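Local coordinates for protein Ufm1-specific protease (Caenorhabditis elegans, PDB 5EJJ) that hydrolyses the peptide bond at the C-terminal glycine of the ubiquitin-like modifier UFM1 as a thiol protease and helps localise odorant receptors to olfactory cilia, at residues G35-R40 and K44-V49. Residues are numbered along the deposited sequence; the frame is centred on the assembly and turned at random.
Sequences GFVFGR and KQVIHV
A beta hairpin in the N-terminal MPN region pairs residues 35-40 with 44-49, F38 facing H48 and R40 facing Q45 as antiparallel hydrogen-bonded pairs. Its second strand, 45-53, is an outermost strand of a mixed four-stranded sheet, while 33-40 pairs on its other edge, antiparallel, with strand 74-81. A classic beta bulge interrupts the ladder: I47 and H48 both face F38, whose carbonyl O takes two backbone donors, I47 N at 2.8 Å in the carbonyl plane, on a lone pair, and H48 N at 3.1 Å from above that plane. F38 N returns a nearly straight bond to H48 O (2.8 Å, 171°). Nearer the turn, K44 and Q45 both oppose R40 in a G1 bulge, and R40 N meets Q45 O at 2.9 Å. Between the bulges G39 and V46 form a non-hydrogen-bonded pair, their CA atoms 4.1 Å apart.

On the face of V37, V46 and V49, the CG1 methyls of V37 and V46 touch at 3.6 Å, the two side chains crossing at about a right angle; W4 and I6 of strand 4-6 pack against V46 there. On the opposite face R40 and Q45 run side by side. With CG of Q45 anti to its N (chi1 -175°) and the chain extended, OE1 receives R40 NH1 at 2.9 Å, near the guanidinium plane but above the amide plane. I47 CD1 sits over one guanidinium face, 3.6 Å from R40 NH1, and NE forms a salt bridge with D72. A leucine in place of R40 would probably leave Q45 OE1 and the D72 carboxylate without their mate. Bonded at NE to D72 and at NH1 to Q45, the guanidinium is probably limited in rotation and links both hairpin strands to D72.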
ATOM      1  N   GLY A  35       0.265  -4.668  23.891  1.00 29.22           N
ATOM      2  CA  GLY A  35      -0.364  -4.250  22.644  1.00 24.47           C
ATOM      3  C   GLY A  35      -1.862  -4.407  22.483  1.00 19.28           C
ATOM      4  O   GLY A  35      -2.536  -4.966  23.345  1.00 22.33           O
ATOM      5  N   PHE A  36      -2.377  -3.920  21.355  1.00 17.30           N
ATOM      6  CA  PHE A  36      -3.799  -4.063  21.036  1.00 20.63           C
ATOM      7  C   PHE A  36      -4.073  -5.020  19.864  1.00 16.57           C
ATOM      8  O   PHE A  36      -3.244  -5.170  18.958  1.00 14.98           O
ATOM      9  CB  PHE A  36      -4.432  -2.698  20.760  1.00 16.83           C
ATOM     10  CG  PHE A  36      -3.942  -1.623  21.666  1.00 18.02           C
ATOM     11  CD1 PHE A  36      -2.950  -0.747  21.242  1.00 17.71           C
ATOM     12  CD2 PHE A  36      -4.453  -1.494  22.951  1.00 20.32           C
ATOM     13  CE1 PHE A  36      -2.490   0.260  22.076  1.00 19.46           C
ATOM     14  CE2 PHE A  36      -3.999  -0.498  23.797  1.00 21.81           C
ATOM     15  CZ  PHE A  36      -3.016   0.385  23.358  1.00 22.78           C
ATOM     16  N   VAL A  37      -5.248  -5.647  19.894  1.00 13.42           N
ATOM     17  CA  VAL A  37      -5.662  -6.613  18.880  1.00 13.58           C
ATOM     18  C   VAL A  37      -6.950  -6.155  18.177  1.00 12.93           C
ATOM     19  O   VAL A  37      -8.002  -6.000  18.801  1.00 13.61           O
ATOM     20  CB  VAL A  37      -5.838  -8.016  19.506  1.00 12.86           C
ATOM     21  CG1 VAL A  37      -6.218  -9.043  18.476  1.00 11.04           C
ATOM     22  CG2 VAL A  37      -4.575  -8.421  20.191  1.00 14.21           C
ATOM     23  N   PHE A  38      -6.850  -5.920  16.875  1.00 11.66           N
ATOM     24  CA  PHE A  38      -7.938  -5.338  16.116  1.00 10.28           C
ATOM     25  C   PHE A  38      -8.448  -6.373  15.134  1.00 10.48           C
ATOM     26  O   PHE A  38      -7.676  -7.189  14.636  1.00  8.87           O
ATOM     27  CB  PHE A  38      -7.448  -4.114  15.369  1.00  9.07           C
ATOM     28  CG  PHE A  38      -7.086  -2.967  16.254  1.00  9.66           C
ATOM     29  CD1 PHE A  38      -8.072  -2.139  16.772  1.00 14.28           C
ATOM     30  CD2 PHE A  38      -5.764  -2.697  16.552  1.00  9.29           C
ATOM     31  CE1 PHE A  38      -7.747  -1.052  17.588  1.00 15.87           C
ATOM     32  CE2 PHE A  38      -5.421  -1.624  17.359  1.00 11.44           C
ATOM     33  CZ  PHE A  38      -6.414  -0.791  17.882  1.00 15.13           C
ATOM     34  N   GLY A  39      -9.747  -6.355  14.853  1.00 10.13           N
ATOM     35  CA  GLY A  39     -10.303  -7.419  14.052  1.00  9.51           C
ATOM     36  C   GLY A  39     -11.750  -7.246  13.688  1.00 11.23           C
ATOM     37  O   GLY A  39     -12.386  -6.256  14.057  1.00 12.60           O
ATOM     38  N   ARG A  40     -12.259  -8.219  12.938  1.00 10.04           N
ATOM     39  CA  ARG A  40     -13.650  -8.264  12.547  1.00 11.01           C
ATOM     40  C   ARG A  40     -14.438  -9.077  13.586  1.00 16.00           C
ATOM     41  O   ARG A  40     -14.478 -10.310  13.539  1.00 19.33           O
ATOM     42  CB  ARG A  40     -13.766  -8.863  11.150  1.00 12.08           C
ATOM     43  CG  ARG A  40     -13.036  -8.063  10.077  1.00 13.05           C
ATOM     44  CD  ARG A  40     -13.018  -8.773   8.709  1.00 12.42           C
ATOM     45  NE  ARG A  40     -12.358  -7.940   7.705  1.00 12.71           N
ATOM     46  CZ  ARG A  40     -11.535  -8.394   6.765  1.00 13.54           C
ATOM     47  NH1 ARG A  40     -11.259  -9.687   6.693  1.00 15.52           N
ATOM     48  NH2 ARG A  40     -10.998  -7.552   5.889  1.00 10.74           N
ATOM     49  N   LYS A  44     -15.140 -13.177  14.187  1.00 21.11           N
ATOM     50  CA  LYS A  44     -14.092 -13.600  15.101  1.00 21.83           C
ATOM     51  C   LYS A  44     -12.776 -13.836  14.384  1.00 23.39           C
ATOM     52  O   LYS A  44     -12.170 -14.903  14.517  1.00 19.25           O
ATOM     53  CB  LYS A  44     -14.528 -14.822  15.877  1.00 20.53           C
ATOM     54  CG  LYS A  44     -15.588 -14.491  16.891  1.00 26.40           C
ATOM     55  CD  LYS A  44     -16.046 -15.730  17.633  1.00 35.69           C
ATOM     56  CE  LYS A  44     -16.565 -15.384  19.023  1.00 35.99           C
ATOM     57  NZ  LYS A  44     -17.925 -14.782  19.005  1.00 40.32           N
ATOM     58  N   GLN A  45     -12.357 -12.814  13.627  1.00 20.70           N
ATOM     59  CA  GLN A  45     -11.166 -12.877  12.787  1.00 15.82           C
ATOM     60  C   GLN A  45     -10.223 -11.709  13.085  1.00 11.99           C
ATOM     61  O   GLN A  45     -10.576 -10.571  12.866  1.00 13.28           O
ATOM     62  CB  GLN A  45     -11.576 -12.865  11.317  1.00 12.59           C
ATOM     63  CG  GLN A  45     -10.422 -13.044  10.381  1.00 12.18           C
ATOM     64  CD  GLN A  45     -10.802 -12.756   8.964  1.00 14.76           C
ATOM     65  OE1 GLN A  45     -11.547 -11.828   8.694  1.00 14.15           O
ATOM     66  NE2 GLN A  45     -10.291 -13.551   8.039  1.00 20.58           N
ATOM     67  N   VAL A  46      -9.034 -11.983  13.603  1.00 11.35           N
ATOM     68  CA  VAL A  46      -8.116 -10.908  13.961  1.00 10.11           C
ATOM     69  C   VAL A  46      -7.439 -10.375  12.711  1.00  9.58           C
ATOM     70  O   VAL A  46      -6.955 -11.146  11.920  1.00 11.57           O
ATOM     71  CB  VAL A  46      -7.039 -11.418  14.947  1.00  9.65           C
ATOM     72  CG1 VAL A  46      -5.976 -10.379  15.156  1.00 10.30           C
ATOM     73  CG2 VAL A  46      -7.672 -11.795  16.274  1.00 11.11           C
ATOM     74  N   ILE A  47      -7.385  -9.066  12.513  1.00 10.27           N
ATOM     75  CA  ILE A  47      -6.752  -8.556  11.300  1.00  8.86           C
ATOM     76  C   ILE A  47      -5.422  -7.865  11.578  1.00  9.17           C
ATOM     77  O   ILE A  47      -4.504  -7.971  10.780  1.00 11.54           O
ATOM     78  CB  ILE A  47      -7.682  -7.602  10.515  1.00  8.27           C
ATOM     79  CG1 ILE A  47      -8.973  -8.309  10.145  1.00  8.82           C
ATOM     80  CG2 ILE A  47      -7.031  -7.116   9.253  1.00  7.46           C
ATOM     81  CD1 ILE A  47      -8.765  -9.486   9.290  1.00  8.82           C
ATOM     82  N   HIS A  48      -5.322  -7.150  12.696  1.00  9.31           N
ATOM     83  CA  HIS A  48      -4.117  -6.383  13.033  1.00  8.92           C
ATOM     84  C   HIS A  48      -3.710  -6.616  14.477  1.00 11.66           C
ATOM     85  O   HIS A  48      -4.484  -6.350  15.387  1.00 14.06           O
ATOM     86  CB  HIS A  48      -4.346  -4.881  12.888  1.00  8.80           C
ATOM     87  CG  HIS A  48      -4.706  -4.435  11.505  1.00 10.28           C
ATOM     88  ND1 HIS A  48      -3.823  -4.494  10.448  1.00  9.97           N
ATOM     89  CD2 HIS A  48      -5.843  -3.882  11.018  1.00  9.36           C
ATOM     90  CE1 HIS A  48      -4.411  -4.026   9.361  1.00 10.12           C
ATOM     91  NE2 HIS A  48      -5.637  -3.645   9.679  1.00  9.50           N
ATOM     92  N   VAL A  49      -2.495  -7.100  14.702  1.00 14.11           N
ATOM     93  CA  VAL A  49      -1.968  -7.133  16.049  1.00 11.65           C
ATOM     94  C   VAL A  49      -0.926  -6.031  16.190  1.00 13.05           C
ATOM     95  O   VAL A  49       0.113  -6.047  15.535  1.00 12.95           O
ATOM     96  CB  VAL A  49      -1.391  -8.494  16.388  1.00 10.98           C
ATOM     97  CG1 VAL A  49      -0.824  -8.469  17.783  1.00 12.43           C
ATOM     98  CG2 VAL A  49      -2.476  -9.544  16.289  1.00 10.34           C
TER